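Local coordinates for Gp15 protein (Listeria phage PSA, PDB 6R5W) that serves as the homotrimeric receptor binding protein of the phage, probably recognising the Listeria cell surface through its C-terminal domain, at the interface of chains A and B. Numbering follows the deposited sequence. Chains: chain A/B, Gp15 protein.

Contact 1: the interface of chains A and B. Residues chain A 75, 95, 129, 162; chain B 120-121, 123.
B:Trp120 reaches over to chain A between A:Gln75 and A:Gln129, its indole swung anti to the backbone N (chi1 -162°). Its CB meets the amide of A:Gln75, 3.4 Å from the carbonyl carbon CD, and CG lies near NE2 of the same amide, whose plane is turned 26° from the indole. Further out, CE3 touches the CD1 methyl of A:Ile95. At the tip, CZ3 and CH2 pack against the amide of A:Gln129, CH2 standing 3.5 Å from NE2; the A:Gln129 side chain is extended beyond CG and its amide is tilted 46° to the ring. Within chain B, ND2 of B:Asn121 sits over the middle of one indole face. In strand 122-127, B:Leu123 places CG 3.8 Å from A:Ile95 CD1 and CD1 3.7 Å from A:Gln129 CB, the isoleucine and leucine crossing at about a right angle. Polar links flank this packing. The backbone N of B:Leu123 donates to the carboxylate OD2 of A:Asp162 at 2.9 Å, on the anti side and tilted out of the carboxylate plane. One water joins that OD2 to B:Asn121 O; another joins A:Gln75 OE1 to B:Trp120 N. The patch fastens neighbouring C-terminal domains together in the homotrimer.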
loop_
_atom_site.group_PDB
_atom_site.type_symbol
_atom_site.label_atom_id
_atom_site.label_comp_id
_atom_site.label_asym_id
_atom_site.label_seq_id
_atom_site.Cartn_x
_atom_site.Cartn_y
_atom_site.Cartn_z
ATOM N N GLN A 75 -0.111 -26.555 13.825
ATOM C CA GLN A 75 -1.014 -25.833 12.929
ATOM C C GLN A 75 -0.304 -25.661 11.594
ATOM O O GLN A 75 0.919 -25.488 11.590
ATOM C CB GLN A 75 -1.394 -24.466 13.517
ATOM C CG GLN A 75 -2.159 -24.550 14.842
ATOM C CD GLN A 75 -3.497 -25.264 14.697
ATOM O OE1 GLN A 75 -4.282 -24.967 13.787
ATOM N NE2 GLN A 75 -3.756 -26.222 15.603
ATOM N N ILE A 95 2.180 -23.128 14.337
ATOM C CA ILE A 95 2.668 -23.608 15.612
ATOM C C ILE A 95 3.360 -24.933 15.356
ATOM O O ILE A 95 2.811 -25.793 14.656
ATOM C CB ILE A 95 1.544 -23.793 16.629
ATOM C CG1 ILE A 95 0.797 -22.458 16.883
ATOM C CG2 ILE A 95 2.057 -24.359 17.995
ATOM C CD1 ILE A 95 -0.439 -22.636 17.781
ATOM N N GLN A 129 3.047 -22.398 23.656
ATOM C CA GLN A 129 1.645 -22.719 23.910
ATOM C C GLN A 129 1.426 -23.153 25.351
ATOM O O GLN A 129 1.208 -24.321 25.654
ATOM C CB GLN A 129 1.263 -23.766 22.901
ATOM C CG GLN A 129 -0.275 -24.153 22.929
ATOM C CD GLN A 129 -0.635 -25.201 21.938
ATOM O OE1 GLN A 129 -0.135 -25.263 20.834
ATOM N NE2 GLN A 129 -1.468 -26.150 22.391
ATOM N N ASP A 162 3.872 -17.136 14.891
ATOM C CA ASP A 162 3.026 -16.045 14.427
ATOM C C ASP A 162 3.639 -14.659 14.592
ATOM O O ASP A 162 3.082 -13.714 14.042
ATOM C CB ASP A 162 1.669 -16.119 15.182
ATOM C CG ASP A 162 0.985 -17.432 14.966
ATOM O OD1 ASP A 162 0.693 -17.694 13.793
ATOM O OD2 ASP A 162 0.755 -18.230 15.948
ATOM N N TRP B 120 -6.817 -22.150 14.496
ATOM C CA TRP B 120 -6.746 -22.244 15.925
ATOM C C TRP B 120 -6.071 -20.962 16.408
ATOM O O TRP B 120 -5.818 -20.052 15.621
ATOM C CB TRP B 120 -5.991 -23.539 16.313
ATOM C CG TRP B 120 -6.226 -23.966 17.721
ATOM C CD1 TRP B 120 -7.365 -24.532 18.234
ATOM C CD2 TRP B 120 -5.290 -23.879 18.820
ATOM N NE1 TRP B 120 -7.191 -24.798 19.579
ATOM C CE2 TRP B 120 -5.928 -24.410 19.957
ATOM C CE3 TRP B 120 -3.966 -23.431 18.935
ATOM C CZ2 TRP B 120 -5.311 -24.471 21.195
ATOM C CZ3 TRP B 120 -3.368 -23.473 20.173
ATOM C CH2 TRP B 120 -4.023 -24.008 21.286
ATOM N N ASN B 121 -5.782 -20.896 17.685
ATOM C CA ASN B 121 -5.195 -19.718 18.262
ATOM C C ASN B 121 -3.869 -19.371 17.586
ATOM O O ASN B 121 -3.123 -20.247 17.140
ATOM C CB ASN B 121 -4.951 -19.914 19.752
ATOM C CG ASN B 121 -6.239 -20.092 20.525
ATOM O OD1 ASN B 121 -7.028 -19.167 20.644
ATOM N ND2 ASN B 121 -6.451 -21.294 21.004
ATOM N N LEU B 123 -0.236 -17.348 18.547
ATOM C CA LEU B 123 0.484 -17.168 19.799
ATOM C C LEU B 123 1.444 -15.980 19.702
ATOM O O LEU B 123 2.243 -15.905 18.754
ATOM C CB LEU B 123 1.306 -18.435 20.113
ATOM C CG LEU B 123 0.603 -19.773 19.979
ATOM C CD1 LEU B 123 1.511 -20.871 20.590
ATOM C CD2 LEU B 123 -0.753 -19.792 20.646
HETATM O O HOH W 1 -0.905 -20.289 14.820
HETATM O O HOH W 2 -4.208 -21.841 12.899
#

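Contact 2: the interface of chains A and B. Residues chain A 47, 50-51, 54; chain B 49-50, 53.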
loop_
_atom_site.group_PDB
_atom_site.type_symbol
_atom_site.label_atom_id
_atom_site.label_comp_id
_atom_site.label_asym_id
_atom_site.label_seq_id
_atom_site.Cartn_x
_atom_site.Cartn_y
_atom_site.Cartn_z
ATOM N N LEU A 47 -8.188 4.890 -15.796
ATOM C CA LEU A 47 -8.452 4.829 -14.366
ATOM C C LEU A 47 -8.777 3.417 -13.928
ATOM O O LEU A 47 -8.238 2.938 -12.916
ATOM C CB LEU A 47 -9.567 5.791 -13.986
ATOM C CG LEU A 47 -10.041 5.812 -12.541
ATOM C CD1 LEU A 47 -8.837 6.165 -11.583
ATOM C CD2 LEU A 47 -11.169 6.791 -12.306
ATOM N N ALA A 50 -5.709 1.380 -13.932
ATOM C CA ALA A 50 -4.856 1.758 -12.800
ATOM C C ALA A 50 -5.354 1.090 -11.529
ATOM O O ALA A 50 -4.576 0.511 -10.776
ATOM C CB ALA A 50 -4.822 3.273 -12.645
ATOM N N LYS A 51 -6.666 1.142 -11.286
ATOM C CA LYS A 51 -7.239 0.513 -10.089
ATOM C C LYS A 51 -6.977 -0.982 -10.083
ATOM O O LYS A 51 -6.612 -1.551 -9.033
ATOM C CB LYS A 51 -8.746 0.836 -9.992
ATOM C CG LYS A 51 -9.060 2.277 -9.603
ATOM C CD LYS A 51 -10.606 2.551 -9.543
ATOM C CE LYS A 51 -10.846 3.976 -9.071
ATOM N NZ LYS A 51 -12.273 4.445 -9.026
ATOM N N PHE A 54 -3.287 -1.722 -9.204
ATOM C CA PHE A 54 -3.072 -1.556 -7.775
ATOM C C PHE A 54 -3.586 -2.751 -6.981
ATOM O O PHE A 54 -2.903 -3.256 -6.081
ATOM C CB PHE A 54 -3.771 -0.312 -7.265
ATOM C CG PHE A 54 -3.939 -0.290 -5.787
ATOM C CD1 PHE A 54 -2.872 0.011 -4.963
ATOM C CD2 PHE A 54 -5.147 -0.649 -5.208
ATOM C CE1 PHE A 54 -3.018 -0.020 -3.577
ATOM C CE2 PHE A 54 -5.294 -0.674 -3.828
ATOM C CZ PHE A 54 -4.231 -0.360 -3.019
ATOM N N ASP B 49 -7.415 11.025 -10.012
ATOM C CA ASP B 49 -8.350 10.099 -9.395
ATOM C C ASP B 49 -7.691 8.774 -9.002
ATOM O O ASP B 49 -8.069 8.158 -7.971
ATOM C CB ASP B 49 -9.501 9.800 -10.333
ATOM C CG ASP B 49 -10.475 10.954 -10.447
ATOM O OD1 ASP B 49 -10.284 11.935 -9.710
ATOM O OD2 ASP B 49 -11.447 10.851 -11.238
ATOM N N ALA B 50 -6.765 8.280 -9.844
ATOM C CA ALA B 50 -6.015 7.064 -9.519
ATOM C C ALA B 50 -5.182 7.266 -8.240
ATOM O O ALA B 50 -5.181 6.406 -7.333
ATOM C CB ALA B 50 -5.103 6.677 -10.696
ATOM N N PHE B 53 -7.413 7.423 -5.219
ATOM C CA PHE B 53 -7.906 6.087 -4.920
ATOM C C PHE B 53 -6.817 5.260 -4.224
ATOM O O PHE B 53 -7.085 4.554 -3.242
ATOM C CB PHE B 53 -8.363 5.375 -6.186
ATOM C CG PHE B 53 -8.545 3.871 -6.025
ATOM C CD1 PHE B 53 -9.709 3.352 -5.505
ATOM C CD2 PHE B 53 -7.538 3.001 -6.412
ATOM C CE1 PHE B 53 -9.880 1.971 -5.358
ATOM C CE2 PHE B 53 -7.681 1.584 -6.270
ATOM C CZ PHE B 53 -8.864 1.078 -5.749
#
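A:Leu47 and A:Lys51 pack against B:Ala50 and B:Phe53 where the 36-57 helices of two chains run side by side in the coiled coil of the trimer. The aliphatic contacts gather around alanine. The CD1 methyl of A:Leu47, carried on a CG anti to the backbone N (chi1 177°), points at the helix backbone of chain B, 3.6 Å from B:Ala50 CA, and also touches CB of B:Asp49; CD2 of the same leucine approaches that CB too. Beside it the two Ala50 methyls meet tip to tip, CB to CB at 3.9 Å, their small size probably allowing close approach of the helices. Contacts to the aromatic ring follow further along. The extended chain of A:Lys51 lies across one face of B:Phe53: CG stands over the ring in a CH-pi contact, 3.7 Å from the centroid and shifted toward the rim, while lysine CE lies 3.8 Å from CG and from CD1 of B:Phe53. The CE2 corner of B:Phe53 then reaches A:Phe54, 3.5 Å from its CD2, the two side chains slanting past each other. Charge plays a looser part: the ammonium NZ of A:Lys51 and the carboxylate OD2 of B:Asp49 remain 6.8 Å apart, an opposite-charge pair without direct contact that may add a weak long-range attraction.

Contact 3: the interface of chains A and B. Residues chain A 22, 27, 30-31; chain B 18-19, 21-22, 26, 30.
The ammonium NZ of A:Lys27 is gripped by two backbone carbonyls of chain B and a water. It donates to B:His21 O at 2.8 Å, almost in line with the carbonyl bond, and to B:Ala18 O at 2.9 Å, tilted 23° from that carbonyl plane. The water carries the link on to the carboxylate OD2 of B:Asp26, 4.6 Å from NZ itself; the opposite charge may add a favourable electrostatic term. A bend at chi3 (-71°) steers the amine to the carbonyls, while CG and CD of the same chain press on the CH2 corner of B:Trp30, CD at the ring edge. That indole is enclosed on several sides. CB of A:Trp30 lies over its five-membered ring, 3.5 Å from the centroid, and A:Trp30 CE3 stands above the same plane toward the rim, the six-membered rings meeting edge-to-face at 64°. The opposite face carries the backbone O of B:Asp26. At the pyrrole edge NE1 donates to the side-chain OD1 of A:Asn31 at 2.8 Å, approaching from above the amide plane. Two further waters connect that amide to OD1 of B:Asp26. Beyond the indoles, A:Val22 CG2 meets B:Val22 CG1 at 3.7 Å. By tying helix 24-31 of one chain to helix 24-31 and the 18-22 segment of the next, the site joins the helical shaft at the start of this C-terminal fragment of the protein.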
loop_
_atom_site.group_PDB
_atom_site.type_symbol
_atom_site.label_atom_id
_atom_site.label_comp_id
_atom_site.label_asym_id
_atom_site.label_seq_id
_atom_site.Cartn_x
_atom_site.Cartn_y
_atom_site.Cartn_z
ATOM N N VAL A 22 -14.531 24.410 -48.209
ATOM C CA VAL A 22 -13.794 23.293 -47.664
ATOM C C VAL A 22 -13.507 22.298 -48.793
ATOM O O VAL A 22 -13.953 22.479 -49.928
ATOM C CB VAL A 22 -14.563 22.627 -46.500
ATOM C CG1 VAL A 22 -14.896 23.655 -45.464
ATOM C CG2 VAL A 22 -15.865 21.952 -46.953
ATOM N N LYS A 27 -13.662 17.289 -44.669
ATOM C CA LYS A 27 -14.860 16.860 -43.949
ATOM C C LYS A 27 -14.698 15.447 -43.392
ATOM O O LYS A 27 -15.123 15.156 -42.262
ATOM C CB LYS A 27 -16.098 16.968 -44.875
ATOM C CG LYS A 27 -16.362 18.414 -45.298
ATOM C CD LYS A 27 -17.793 18.651 -45.743
ATOM C CE LYS A 27 -18.050 17.995 -47.069
ATOM N NZ LYS A 27 -19.404 18.541 -47.593
ATOM N N TRP A 30 -12.403 15.990 -40.331
ATOM C CA TRP A 30 -13.096 16.595 -39.201
ATOM C C TRP A 30 -14.112 15.648 -38.625
ATOM O O TRP A 30 -14.281 15.592 -37.409
ATOM C CB TRP A 30 -13.725 17.916 -39.591
ATOM C CG TRP A 30 -12.733 18.936 -40.039
ATOM C CD1 TRP A 30 -11.447 19.051 -39.646
ATOM C CD2 TRP A 30 -12.947 19.960 -41.030
ATOM N NE1 TRP A 30 -10.825 20.097 -40.297
ATOM C CE2 TRP A 30 -11.752 20.688 -41.142
ATOM C CE3 TRP A 30 -14.043 20.325 -41.835
ATOM C CZ2 TRP A 30 -11.595 21.718 -42.048
ATOM C CZ3 TRP A 30 -13.901 21.384 -42.692
ATOM C CH2 TRP A 30 -12.679 22.070 -42.810
ATOM N N ASN A 31 -14.785 14.862 -39.472
ATOM C CA ASN A 31 -15.763 13.913 -38.935
ATOM C C ASN A 31 -15.098 12.848 -38.050
ATOM O O ASN A 31 -15.742 12.314 -37.119
ATOM C CB ASN A 31 -16.549 13.194 -40.051
ATOM C CG ASN A 31 -17.602 14.098 -40.696
ATOM O OD1 ASN A 31 -18.102 15.028 -40.068
ATOM N ND2 ASN A 31 -17.933 13.828 -41.978
ATOM N N ALA B 18 -21.455 19.659 -53.506
ATOM C CA ALA B 18 -21.690 19.506 -52.080
ATOM C C ALA B 18 -20.382 19.305 -51.341
ATOM O O ALA B 18 -20.351 19.518 -50.125
ATOM C CB ALA B 18 -22.627 18.327 -51.811
ATOM N N ASP B 19 -19.334 18.869 -52.052
ATOM C CA ASP B 19 -18.057 18.522 -51.462
ATOM C C ASP B 19 -17.344 19.720 -50.849
ATOM O O ASP B 19 -16.515 19.547 -49.932
ATOM C CB ASP B 19 -17.154 17.931 -52.539
ATOM C CG ASP B 19 -17.433 16.476 -52.804
ATOM O OD1 ASP B 19 -18.277 15.921 -52.076
ATOM O OD2 ASP B 19 -16.823 15.909 -53.737
ATOM N N HIS B 21 -18.909 22.600 -49.750
ATOM C CA HIS B 21 -19.786 23.323 -48.862
ATOM C C HIS B 21 -20.046 22.455 -47.632
ATOM O O HIS B 21 -19.717 21.276 -47.608
ATOM C CB HIS B 21 -21.137 23.701 -49.554
ATOM C CG HIS B 21 -20.956 24.703 -50.644
ATOM N ND1 HIS B 21 -20.842 24.346 -51.965
ATOM C CD2 HIS B 21 -20.879 26.054 -50.599
ATOM C CE1 HIS B 21 -20.655 25.445 -52.673
ATOM N NE2 HIS B 21 -20.693 26.499 -51.879
ATOM N N VAL B 22 -20.656 23.073 -46.627
ATOM C CA VAL B 22 -20.958 22.396 -45.382
ATOM C C VAL B 22 -22.437 22.570 -45.075
ATOM O O VAL B 22 -23.131 23.305 -45.764
ATOM C CB VAL B 22 -20.076 22.928 -44.222
ATOM C CG1 VAL B 22 -18.595 22.794 -44.642
ATOM C CG2 VAL B 22 -20.437 24.300 -43.899
ATOM N N ASP B 26 -23.097 19.940 -39.806
ATOM C CA ASP B 26 -21.651 19.737 -39.852
ATOM C C ASP B 26 -20.927 20.651 -38.864
ATOM O O ASP B 26 -20.024 20.209 -38.126
ATOM C CB ASP B 26 -21.103 20.052 -41.239
ATOM C CG ASP B 26 -21.391 18.994 -42.272
ATOM O OD1 ASP B 26 -21.560 17.854 -41.910
ATOM O OD2 ASP B 26 -21.371 19.346 -43.476
ATOM N N TRP B 30 -18.626 19.598 -35.718
ATOM C CA TRP B 30 -17.178 19.845 -35.656
ATOM C C TRP B 30 -16.811 20.770 -34.503
ATOM O O TRP B 30 -15.799 20.547 -33.812
ATOM C CB TRP B 30 -16.694 20.408 -37.003
ATOM C CG TRP B 30 -16.918 19.435 -38.131
ATOM C CD1 TRP B 30 -16.932 18.093 -38.089
ATOM C CD2 TRP B 30 -17.198 19.802 -39.487
ATOM N NE1 TRP B 30 -17.173 17.597 -39.337
ATOM C CE2 TRP B 30 -17.333 18.646 -40.206
ATOM C CE3 TRP B 30 -17.288 21.027 -40.134
ATOM C CZ2 TRP B 30 -17.612 18.640 -41.615
ATOM C CZ3 TRP B 30 -17.555 21.028 -41.530
ATOM C CH2 TRP B 30 -17.709 19.835 -42.213
HETATM O O HOH W 3 -21.723 18.380 -46.041
HETATM O O HOH W 4 -19.713 15.784 -43.609
HETATM O O HOH W 5 -20.563 16.180 -39.905
#

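Contact 4: the interface of chains A and B. Residues chain A 162-163, 165; chain B 122-124, 165.
A:Asp162 lies against the start of strand 122-127 of chain B, flanked by B:Lys122 and B:Tyr124, and this is the dense part of the contact. B:Lys122 folds back over the carboxylate: bends at chi3 (67°) and chi4 (69°) curl its chain so that CB, CG and CE all skirt the acid, CB lying 3.7 Å from CG of A:Asp162. Its NZ closes a salt bridge to OD1 at 2.9 Å, coming from above the carboxylate plane, 51° out of it. With OD2 already taken by the backbone N of B:Leu123, both carboxylate oxygens are engaged by chain B, which should restrict rotation of the group. Alongside, the phenol of B:Tyr124 packs on the acid's stem and backbone, B:Tyr124 CZ lying 4.0 Å from A:Asp162 CB and B:Tyr124 CE1 3.7 Å from A:Asp162 O. The other end is sparser. The two Ile165 side chains meet through methyl groups, CD1 of the chain A residue 3.8 Å from CG2 of its chain B counterpart, so the same residue presents different branches to its neighbour. Beside the salt bridge, a water bonded to B:Lys122 NZ at 2.8 Å also reaches the main-chain O of A:Asp162 at 3.3 Å.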
loop_
_atom_site.group_PDB
_atom_site.type_symbol
_atom_site.label_atom_id
_atom_site.label_comp_id
_atom_site.label_asym_id
_atom_site.label_seq_id
_atom_site.Cartn_x
_atom_site.Cartn_y
_atom_site.Cartn_z
ATOM N N ASP A 162 3.872 -17.136 14.891
ATOM C CA ASP A 162 3.026 -16.045 14.427
ATOM C C ASP A 162 3.639 -14.659 14.592
ATOM O O ASP A 162 3.082 -13.714 14.042
ATOM C CB ASP A 162 1.669 -16.119 15.182
ATOM C CG ASP A 162 0.985 -17.432 14.966
ATOM O OD1 ASP A 162 0.693 -17.694 13.793
ATOM O OD2 ASP A 162 0.755 -18.230 15.948
ATOM N N GLY A 163 4.744 -14.489 15.317
ATOM C CA GLY A 163 5.393 -13.210 15.449
ATOM C C GLY A 163 6.545 -12.939 14.497
ATOM O O GLY A 163 7.176 -11.884 14.543
ATOM N N ILE A 165 7.910 -11.611 11.378
ATOM C CA ILE A 165 7.535 -10.678 10.316
ATOM C C ILE A 165 8.788 -9.969 9.863
ATOM O O ILE A 165 9.569 -9.523 10.713
ATOM C CB ILE A 165 6.506 -9.643 10.796
ATOM C CG1 ILE A 165 5.265 -10.392 11.234
ATOM C CG2 ILE A 165 6.276 -8.579 9.714
ATOM C CD1 ILE A 165 4.235 -9.461 11.914
ATOM N N LYS B 122 -3.577 -18.083 17.538
ATOM C CA LYS B 122 -2.240 -17.578 17.183
ATOM C C LYS B 122 -1.559 -17.114 18.454
ATOM O O LYS B 122 -2.194 -16.588 19.374
ATOM C CB LYS B 122 -2.342 -16.472 16.140
ATOM C CG LYS B 122 -2.924 -17.019 14.810
ATOM C CD LYS B 122 -3.267 -15.923 13.833
ATOM C CE LYS B 122 -2.068 -15.143 13.283
ATOM N NZ LYS B 122 -1.244 -16.034 12.386
ATOM N N LEU B 123 -0.236 -17.348 18.547
ATOM C CA LEU B 123 0.484 -17.168 19.799
ATOM C C LEU B 123 1.444 -15.980 19.702
ATOM O O LEU B 123 2.243 -15.905 18.754
ATOM C CB LEU B 123 1.306 -18.435 20.113
ATOM C CG LEU B 123 0.603 -19.773 19.979
ATOM C CD1 LEU B 123 1.511 -20.871 20.590
ATOM C CD2 LEU B 123 -0.753 -19.792 20.646
ATOM N N TYR B 124 1.385 -15.075 20.672
ATOM C CA TYR B 124 2.208 -13.880 20.748
ATOM C C TYR B 124 2.903 -13.752 22.104
ATOM O O TYR B 124 2.285 -13.921 23.157
ATOM C CB TYR B 124 1.316 -12.612 20.476
ATOM C CG TYR B 124 0.782 -12.605 19.085
ATOM C CD1 TYR B 124 1.559 -12.124 18.035
ATOM C CD2 TYR B 124 -0.459 -13.199 18.779
ATOM C CE1 TYR B 124 1.140 -12.219 16.762
ATOM C CE2 TYR B 124 -0.873 -13.291 17.511
ATOM C CZ TYR B 124 -0.139 -12.784 16.510
ATOM O OH TYR B 124 -0.607 -12.894 15.239
ATOM N N ILE B 165 0.280 -8.384 15.698
ATOM C CA ILE B 165 0.100 -7.999 14.293
ATOM C C ILE B 165 -0.231 -9.220 13.491
ATOM O O ILE B 165 0.482 -10.207 13.629
ATOM C CB ILE B 165 1.398 -7.376 13.725
ATOM C CG1 ILE B 165 1.768 -6.153 14.497
ATOM C CG2 ILE B 165 1.253 -7.083 12.256
ATOM C CD1 ILE B 165 3.183 -5.622 14.112
HETATM O O HOH W 6 0.901 -14.436 11.687
#

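The contacts follow the elongated trimer from shaft to head. Measured between the centres of their C-alpha atoms, contact 3, at helix 24-31 and the 18-22 segment, lies about 39 Å from contact 2, which is on helix 36-57; contact 2 is in turn about 37 Å from contact 1 and 33 Å from contact 4 in the strand-rich C-terminal domain. Contacts 1 and 3 are about 76 Å apart. Contacts 1 and 4 adjoin, about 8 Å apart, and share A:Asp162 and B:Leu123, forming one continuous domain interface. Chain pairing is thus maintained along the molecule, with helices and the adjoining segment joining the shaft and strands and loops joining the heads.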